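CopC (PDB 5ICU) binds copper(II) as a periplasmic protein of cupredoxin-like beta fold and probably serves copper homeostasis as a chaperone. Local coordinates at residues K20-F26 and R59-A65; E67-G71 and F93-P97. The contacts are given in a common frame with arbitrary orientation. Residue numbers count along the deposited sequence, not the author numbering.

Contact 1: residues K20-F26 and R59-A65; sequences KLVKLRF and RELTLDA
Strands 21-26 and 60-64, the extended cores of segments 20-26 and 59-65, run antiparallel as neighbours in a beta sheet, their axes 4.6 Å apart at closest and 168° between their directions. Leu21 pairs with Asp64, Val22 with Leu63, Lys23 with Thr62, Leu24 with Leu61 and Arg25 with Glu60. Val22-Leu63 and Leu24-Leu61 are the hydrogen-bonded pairs: Val22 N to Leu63 O, Leu63 N to Val22 O, Leu24 N to Leu61 O and Leu61 N to Leu24 O all measure 2.9 Å. Phe26 N to Arg59 O (2.8 Å) and Ala65 N to Lys20 O (3.0 Å) extend the pattern at the two ends. A water donates to both Lys20 O (2.6 Å) and Ala65 O (2.5 Å). CA-H groups also approach carbonyls, as Thr62 CA does Val22 O at 3.2 Å.

Side chains alternate as in an amphipathic sheet. Val22, Leu24, Leu61 and Leu63 share the buried face, where branched apolar groups fill space without polar cost; Val22 CB lies 4.4 Å from Leu63 CB. The Phe26 ring, chi1 m, brings CE1 to 3.9 Å from Leu61 CD1. The other face carries Lys23, Arg25, Glu60, Thr62 and Asp64, whose polar ends suit solvent; Leu21 is its apolar exception, CB 3.1 Å from Leu63 O and 3.9 Å from Asp64 OD1.

Strand 21-26 is the middle of a three-stranded sheet, with strand 4-8 along its other edge. The apolar face packs on the second sheet of the beta sandwich, Leu24 and Leu61 meeting Ile37 of strand 36-40, Phe26 meeting Val79 of strand 71-80.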
ATOM      1  N   LYS A  20       7.874   7.357  -0.104  1.00 12.47           N
ATOM      2  CA  LYS A  20       8.959   6.400  -0.308  1.00 13.42           C
ATOM      3  C   LYS A  20       8.453   4.961  -0.196  1.00 12.35           C
ATOM      4  O   LYS A  20       8.913   4.064  -0.900  1.00 12.20           O
ATOM      5  CB  LYS A  20      10.048   6.645   0.696  1.00 15.43           C
ATOM      6  CG  LYS A  20      10.708   8.007   0.511  1.00 18.02           C
ATOM      7  CD  LYS A  20      11.920   8.136   1.417  1.00 21.52           C
ATOM      8  CE  LYS A  20      12.587   9.501   1.260  1.00 24.12           C
ATOM      9  NZ  LYS A  20      14.029   9.493   1.633  1.00 26.64           N
ATOM     10  N   LEU A  21       7.467   4.761   0.650  1.00 12.34           N
ATOM     11  CA  LEU A  21       6.831   3.469   0.725  1.00 12.31           C
ATOM     12  C   LEU A  21       5.405   3.583   1.149  1.00 11.02           C
ATOM     13  O   LEU A  21       4.932   4.640   1.604  1.00 10.95           O
ATOM     14  CB  LEU A  21       7.623   2.487   1.562  1.00 14.36           C
ATOM     15  CG  LEU A  21       7.947   2.944   2.933  1.00 15.52           C
ATOM     16  CD1 LEU A  21       6.724   2.949   3.770  1.00 16.39           C
ATOM     17  CD2 LEU A  21       8.994   2.100   3.662  1.00 16.86           C
ATOM     18  N   VAL A  22       4.688   2.488   0.907  1.00  9.88           N
ATOM     19  CA  VAL A  22       3.340   2.269   1.408  1.00  9.57           C
ATOM     20  C   VAL A  22       3.488   1.360   2.608  1.00  9.14           C
ATOM     21  O   VAL A  22       4.159   0.322   2.502  1.00  8.56           O
ATOM     22  CB  VAL A  22       2.447   1.621   0.349  1.00  9.81           C
ATOM     23  CG1 VAL A  22       1.111   1.157   0.940  1.00 10.10           C
ATOM     24  CG2 VAL A  22       2.216   2.562  -0.799  1.00 10.06           C
ATOM     25  N   LYS A  23       2.905   1.747   3.728  1.00  9.14           N
ATOM     26  CA  LYS A  23       2.933   0.978   4.971  1.00  9.83           C
ATOM     27  C   LYS A  23       1.536   0.592   5.342  1.00  9.07           C
ATOM     28  O   LYS A  23       0.666   1.460   5.497  1.00  9.12           O
ATOM     29  CB  LYS A  23       3.505   1.808   6.130  1.00 11.90           C
ATOM     30  CG  LYS A  23       4.863   2.359   5.884  1.00 14.66           C
ATOM     31  CD  LYS A  23       5.510   3.020   7.090  1.00 17.57           C
ATOM     32  CE  LYS A  23       6.247   4.315   6.796  1.00 20.14           C
ATOM     33  NZ  LYS A  23       7.520   4.422   7.576  1.00 22.66           N
ATOM     34  N   LEU A  24       1.285  -0.698   5.532  1.00  8.05           N
ATOM     35  CA  LEU A  24      -0.028  -1.181   5.940  1.00  7.84           C
ATOM     36  C   LEU A  24       0.066  -1.915   7.251  1.00  8.05           C
ATOM     37  O   LEU A  24       1.018  -2.669   7.460  1.00  8.24           O
ATOM     38  CB  LEU A  24      -0.554  -2.133   4.866  1.00  7.39           C
ATOM     39  CG  LEU A  24      -0.660  -1.636   3.428  1.00  7.19           C
ATOM     40  CD1 LEU A  24      -1.289  -2.705   2.547  1.00  7.04           C
ATOM     41  CD2 LEU A  24      -1.466  -0.371   3.311  1.00  7.24           C
ATOM     42  N   ARG A  25      -0.909  -1.717   8.136  1.00  7.96           N
ATOM     43  CA  ARG A  25      -0.988  -2.445   9.406  1.00  8.57           C
ATOM     44  C   ARG A  25      -2.354  -3.072   9.489  1.00  7.85           C
ATOM     45  O   ARG A  25      -3.381  -2.448   9.146  1.00  7.63           O
ATOM     46  CB  ARG A  25      -0.746  -1.501  10.591  1.00 10.14           C
ATOM     47  CG  ARG A  25      -0.842  -2.183  11.926  1.00 12.21           C
ATOM     48  CD  ARG A  25      -0.219  -1.396  13.051  1.00 14.62           C
ATOM     49  NE  ARG A  25      -0.890  -0.132  13.274  1.00 17.50           N
ATOM     50  CZ  ARG A  25      -1.986   0.044  14.031  1.00 19.71           C
ATOM     51  NH1 ARG A  25      -2.563  -0.977  14.669  1.00 20.82           N
ATOM     52  NH2 ARG A  25      -2.501   1.269  14.177  1.00 22.02           N
ATOM     53  N   PHE A  26      -2.371  -4.328   9.933  1.00  7.39           N
ATOM     54  CA  PHE A  26      -3.552  -5.181   9.964  1.00  7.16           C
ATOM     55  C   PHE A  26      -3.936  -5.496  11.400  1.00  7.30           C
ATOM     56  O   PHE A  26      -3.133  -5.339  12.322  1.00  7.78           O
ATOM     57  CB  PHE A  26      -3.318  -6.437   9.124  1.00  6.88           C
ATOM     58  CG  PHE A  26      -3.006  -6.146   7.687  1.00  6.58           C
ATOM     59  CD1 PHE A  26      -1.715  -5.878   7.277  1.00  6.62           C
ATOM     60  CD2 PHE A  26      -4.012  -6.070   6.751  1.00  6.46           C
ATOM     61  CE1 PHE A  26      -1.429  -5.554   5.957  1.00  6.54           C
ATOM     62  CE2 PHE A  26      -3.736  -5.735   5.450  1.00  6.30           C
ATOM     63  CZ  PHE A  26      -2.440  -5.462   5.060  1.00  6.35           C
ATOM     64  N   ARG A  59       2.025  -7.990  12.039  1.00  9.26           N
ATOM     65  CA  ARG A  59       0.817  -7.320  11.571  1.00  9.43           C
ATOM     66  C   ARG A  59       1.108  -6.258  10.515  1.00  9.15           C
ATOM     67  O   ARG A  59       0.180  -5.580  10.081  1.00  8.76           O
ATOM     68  CB  ARG A  59       0.061  -6.677  12.730  1.00 10.67           C
ATOM     69  CG  ARG A  59      -0.296  -7.658  13.799  1.00 12.11           C
ATOM     70  CD  ARG A  59      -1.275  -7.074  14.793  1.00 14.41           C
ATOM     71  NE  ARG A  59      -1.666  -8.074  15.744  1.00 17.80           N
ATOM     72  CZ  ARG A  59      -2.545  -7.899  16.723  1.00 20.73           C
ATOM     73  NH1 ARG A  59      -3.158  -6.723  16.883  1.00 22.74           N
ATOM     74  NH2 ARG A  59      -2.814  -8.934  17.526  1.00 22.59           N
ATOM     75  N   GLU A  60       2.359  -6.071  10.102  1.00  8.95           N
ATOM     76  CA  GLU A  60       2.713  -4.970   9.194  1.00  9.44           C
ATOM     77  C   GLU A  60       3.297  -5.438   7.894  1.00  8.65           C
ATOM     78  O   GLU A  60       3.988  -6.430   7.864  1.00  8.57           O
ATOM     79  CB  GLU A  60       3.672  -3.995   9.891  1.00 10.92           C
ATOM     80  CG  GLU A  60       2.997  -3.375  11.095  1.00 12.80           C
ATOM     81  CD  GLU A  60       3.827  -2.388  11.869  1.00 15.50           C
ATOM     82  OE1 GLU A  60       4.863  -1.904  11.367  1.00 17.15           O
ATOM     83  OE2 GLU A  60       3.417  -2.072  13.009  1.00 17.69           O
ATOM     84  N   LEU A  61       3.031  -4.691   6.834  1.00  8.09           N
ATOM     85  CA  LEU A  61       3.684  -4.914   5.547  1.00  8.07           C
ATOM     86  C   LEU A  61       4.109  -3.595   5.007  1.00  8.23           C
ATOM     87  O   LEU A  61       3.425  -2.573   5.213  1.00  8.42           O
ATOM     88  CB  LEU A  61       2.756  -5.567   4.526  1.00  7.94           C
ATOM     89  CG  LEU A  61       2.323  -6.996   4.792  1.00  8.19           C
ATOM     90  CD1 LEU A  61       1.299  -7.358   3.768  1.00  8.22           C
ATOM     91  CD2 LEU A  61       3.504  -7.956   4.789  1.00  8.24           C
ATOM     92  N   THR A  62       5.175  -3.608   4.208  1.00  8.14           N
ATOM     93  CA  THR A  62       5.559  -2.405   3.446  1.00  8.66           C
ATOM     94  C   THR A  62       5.815  -2.725   1.979  1.00  8.52           C
ATOM     95  O   THR A  62       6.082  -3.895   1.608  1.00  8.33           O
ATOM     96  CB  THR A  62       6.796  -1.706   4.032  1.00  9.22           C
ATOM     97  OG1 THR A  62       7.922  -2.565   3.926  1.00  9.89           O
ATOM     98  CG2 THR A  62       6.604  -1.266   5.469  1.00  9.53           C
ATOM     99  N   LEU A  63       5.671  -1.692   1.134  1.00  8.95           N
ATOM    100  CA  LEU A  63       6.010  -1.803  -0.281  1.00  9.66           C
ATOM    101  C   LEU A  63       6.836  -0.559  -0.632  1.00 10.14           C
ATOM    102  O   LEU A  63       6.343   0.563  -0.464  1.00 10.18           O
ATOM    103  CB  LEU A  63       4.738  -1.852  -1.118  1.00  9.84           C
ATOM    104  CG  LEU A  63       4.972  -1.812  -2.647  1.00 10.56           C
ATOM    105  CD1 LEU A  63       5.792  -2.996  -3.099  1.00 11.14           C
ATOM    106  CD2 LEU A  63       3.624  -1.723  -3.309  1.00 10.90           C
ATOM    107  N   ASP A  64       8.041  -0.772  -1.170  1.00 11.15           N
ATOM    108  CA  ASP A  64       8.864   0.362  -1.647  1.00 13.00           C
ATOM    109  C   ASP A  64       8.299   0.864  -2.957  1.00 12.04           C
ATOM    110  O   ASP A  64       8.075   0.086  -3.889  1.00 12.85           O
ATOM    111  CB  ASP A  64      10.280  -0.101  -1.823  1.00 15.46           C
ATOM    112  CG  ASP A  64      10.978  -0.336  -0.505  1.00 18.38           C
ATOM    113  OD1 ASP A  64      10.485   0.099   0.568  1.00 22.79           O
ATOM    114  OD2 ASP A  64      12.051  -0.961  -0.543  1.00 24.02           O
ATOM    115  N   ALA A  65       8.003   2.153  -3.030  1.00 11.32           N
ATOM    116  CA  ALA A  65       7.433   2.731  -4.253  1.00 10.77           C
ATOM    117  C   ALA A  65       8.539   3.344  -5.095  1.00 10.84           C
ATOM    118  O   ALA A  65       9.418   4.005  -4.569  1.00 11.22           O
ATOM    119  CB  ALA A  65       6.403   3.784  -3.920  1.00 10.71           C
TER
HETATM  120  O   HOH W   1      10.923   3.991  -2.515  1.00 18.24           O

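Contact 2: residues E67-G71 and F93-P97; sequences ELAVG and FTVDP
Segment 67-71 is an irregular, mostly extended loop that enters a strand at Gly71, while 93-97 is the end of strand 86-95, regular through Val95 and then loop. Their end-to-end directions differ by 93°, so the loop crosses the strand end and turns alongside it only at Gly71. There Gly71 and Val95 form an antiparallel hydrogen-bonded pair, CA to CA 5.2 Å, with Gly71 N to Val95 O at 3.0 Å and Val95 N to Gly71 O at 2.8 Å. Thr94 CA adds a CA-H...O contact to Gly71 O at 3.5 Å. Gly71 has phi/psi of 141/-172, where a CB would collide with the preceding carbonyl O; glycine makes this bend possible.

This pair lies at one end of a beta hairpin: strands 71-80 and 86-95 are consecutive and adjacent in the five-stranded sheet of the CopC sandwich, and strand 14-15 flanks 86-95 on its other edge.

Leu68, buried with chi1 m and chi2 t, points toward the strand. Its longer branched chain brings CD1 to the edge of the Phe93 ring, 3.9 Å from CZ, while beta-branched Val95 (chi1 t) suits a strand and sets CG2 4.3 Å from Leu68 CB. Val70, chi1 t, is more exposed: its CG1 lies 3.7 Å from Pro97 CD and 3.4 Å from Val95 O, its CG2 3.7 Å from Pro97 CA. The proline offers a rigid apolar surface and has no amide hydrogen to leave unsatisfied as the strand ends. Thr94 OG1 is hydrogen-bonded to Glu92 OE2, and Asp96 OD1 to His14 ND1.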
ATOM      1  N   GLU A  67       9.425   6.482  -7.754  1.00 10.67           N
ATOM      2  CA  GLU A  67       9.004   7.840  -7.821  1.00 11.27           C
ATOM      3  C   GLU A  67       7.708   7.951  -8.560  1.00 10.89           C
ATOM      4  O   GLU A  67       7.631   7.520  -9.722  1.00 12.78           O
ATOM      5  CB  GLU A  67      10.091   8.686  -8.505  1.00 11.92           C
ATOM      6  CG  GLU A  67       9.774  10.161  -8.599  1.00 12.41           C
ATOM      7  CD  GLU A  67       9.708  10.894  -7.265  1.00 12.85           C
ATOM      8  OE1 GLU A  67      10.148  10.353  -6.249  1.00 12.87           O
ATOM      9  OE2 GLU A  67       9.280  12.083  -7.249  1.00 14.68           O
ATOM     10  N   LEU A  68       6.699   8.459  -7.874  1.00 10.13           N
ATOM     11  CA  LEU A  68       5.364   8.613  -8.415  1.00  9.93           C
ATOM     12  C   LEU A  68       5.111  10.026  -8.917  1.00 10.40           C
ATOM     13  O   LEU A  68       5.221  10.983  -8.159  1.00 11.13           O
ATOM     14  CB  LEU A  68       4.317   8.274  -7.361  1.00  9.86           C
ATOM     15  CG  LEU A  68       4.355   6.864  -6.736  1.00  9.72           C
ATOM     16  CD1 LEU A  68       3.174   6.708  -5.827  1.00  9.71           C
ATOM     17  CD2 LEU A  68       4.378   5.773  -7.775  1.00  9.88           C
ATOM     18  N   ALA A  69       4.680  10.112 -10.177  1.00 10.20           N
ATOM     19  CA  ALA A  69       4.232  11.339 -10.766  1.00 10.09           C
ATOM     20  C   ALA A  69       3.044  11.907 -10.019  1.00 10.20           C
ATOM     21  O   ALA A  69       2.268  11.173  -9.406  1.00  9.83           O
ATOM     22  CB  ALA A  69       3.880  11.098 -12.221  1.00 10.11           C
ATOM     23  N   VAL A  70       2.874  13.202 -10.038  1.00 10.12           N
ATOM     24  CA  VAL A  70       1.719  13.865  -9.502  1.00 10.15           C
ATOM     25  C   VAL A  70       0.461  13.243 -10.121  1.00 10.27           C
ATOM     26  O   VAL A  70       0.404  13.000 -11.334  1.00 11.24           O
ATOM     27  CB  VAL A  70       1.828  15.407  -9.770  1.00 10.55           C
ATOM     28  CG1 VAL A  70       0.520  16.094  -9.550  1.00 10.77           C
ATOM     29  CG2 VAL A  70       2.928  16.017  -8.936  1.00 10.78           C
ATOM     30  N   GLY A  71      -0.523  13.002  -9.269  1.00  9.71           N
ATOM     31  CA  GLY A  71      -1.803  12.451  -9.652  1.00  9.80           C
ATOM     32  C   GLY A  71      -2.315  11.459  -8.618  1.00  9.40           C
ATOM     33  O   GLY A  71      -1.785  11.326  -7.516  1.00  9.46           O
ATOM     34  N   PHE A  93      -5.164   7.339  -3.025  1.00  8.26           N
ATOM     35  CA  PHE A  93      -4.488   8.532  -2.462  1.00  8.51           C
ATOM     36  C   PHE A  93      -3.988   9.363  -3.618  1.00  8.68           C
ATOM     37  O   PHE A  93      -3.913   8.892  -4.724  1.00  8.78           O
ATOM     38  CB  PHE A  93      -3.376   8.186  -1.478  1.00  8.55           C
ATOM     39  CG  PHE A  93      -2.140   7.645  -2.115  1.00  8.43           C
ATOM     40  CD1 PHE A  93      -2.016   6.317  -2.394  1.00  8.54           C
ATOM     41  CD2 PHE A  93      -1.071   8.495  -2.444  1.00  8.79           C
ATOM     42  CE1 PHE A  93      -0.871   5.816  -2.972  1.00  8.44           C
ATOM     43  CE2 PHE A  93       0.065   8.005  -3.023  1.00  8.60           C
ATOM     44  CZ  PHE A  93       0.189   6.665  -3.301  1.00  8.67           C
ATOM     45  N   THR A  94      -3.667  10.626  -3.326  1.00  8.93           N
ATOM     46  CA  THR A  94      -3.205  11.563  -4.350  1.00  8.98           C
ATOM     47  C   THR A  94      -1.867  12.153  -3.983  1.00  8.56           C
ATOM     48  O   THR A  94      -1.642  12.528  -2.828  1.00  8.61           O
ATOM     49  CB  THR A  94      -4.231  12.689  -4.538  1.00  9.59           C
ATOM     50  OG1 THR A  94      -5.493  12.139  -4.965  1.00 10.59           O
ATOM     51  CG2 THR A  94      -3.741  13.648  -5.620  1.00 10.10           C
ATOM     52  N   VAL A  95      -0.974  12.168  -4.976  1.00  8.19           N
ATOM     53  CA  VAL A  95       0.311  12.895  -4.891  1.00  8.29           C
ATOM     54  C   VAL A  95       0.059  14.264  -5.474  1.00  8.32           C
ATOM     55  O   VAL A  95      -0.214  14.403  -6.651  1.00  8.19           O
ATOM     56  CB  VAL A  95       1.417  12.161  -5.660  1.00  8.19           C
ATOM     57  CG1 VAL A  95       2.726  12.924  -5.591  1.00  8.55           C
ATOM     58  CG2 VAL A  95       1.607  10.744  -5.101  1.00  8.20           C
ATOM     59  N   ASP A  96       0.108  15.263  -4.606  1.00  8.46           N
ATOM     60  CA  ASP A  96       0.012  16.669  -5.028  1.00  8.67           C
ATOM     61  C   ASP A  96       1.362  17.205  -5.519  1.00  8.22           C
ATOM     62  O   ASP A  96       2.397  16.738  -5.105  1.00  8.26           O
ATOM     63  CB  ASP A  96      -0.388  17.549  -3.834  1.00  9.62           C
ATOM     64  CG  ASP A  96      -1.782  17.342  -3.309  1.00 10.66           C
ATOM     65  OD1 ASP A  96      -2.621  16.821  -4.044  1.00 11.35           O
ATOM     66  OD2 ASP A  96      -2.007  17.772  -2.148  1.00 11.75           O
ATOM     67  N   PRO A  97       1.342  18.233  -6.379  1.00  7.73           N
ATOM     68  CA  PRO A  97       2.573  18.951  -6.706  1.00  7.69           C
ATOM     69  C   PRO A  97       3.035  19.784  -5.503  1.00  7.81           C
ATOM     70  O   PRO A  97       2.242  20.281  -4.722  1.00  8.10           O
ATOM     71  CB  PRO A  97       2.159  19.849  -7.875  1.00  7.72           C
ATOM     72  CG  PRO A  97       0.704  20.048  -7.671  1.00  7.73           C
ATOM     73  CD  PRO A  97       0.167  18.822  -7.031  1.00  7.68           C
TER

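Contact 1 closes before contact 2 opens: segment 59-65 is followed, after one residue, by 67-71, so a single piece of chain leaves one pairing and enters the other. Their centres are about 17 Å apart, and apart from that sequence connection the contacts do not touch. Contact 1, within the three-stranded sheet, has its centre about 6 Å from the centre of the chain; that of contact 2, at one end of the five-stranded sheet, is about 14 Å from it. The chain thus crosses between the two sheets of the sandwich at 65-71. The copper site of His1, Asp83 and His85 lies nearer contact 1, with the Phe26 side chain about 11 Å from the metal.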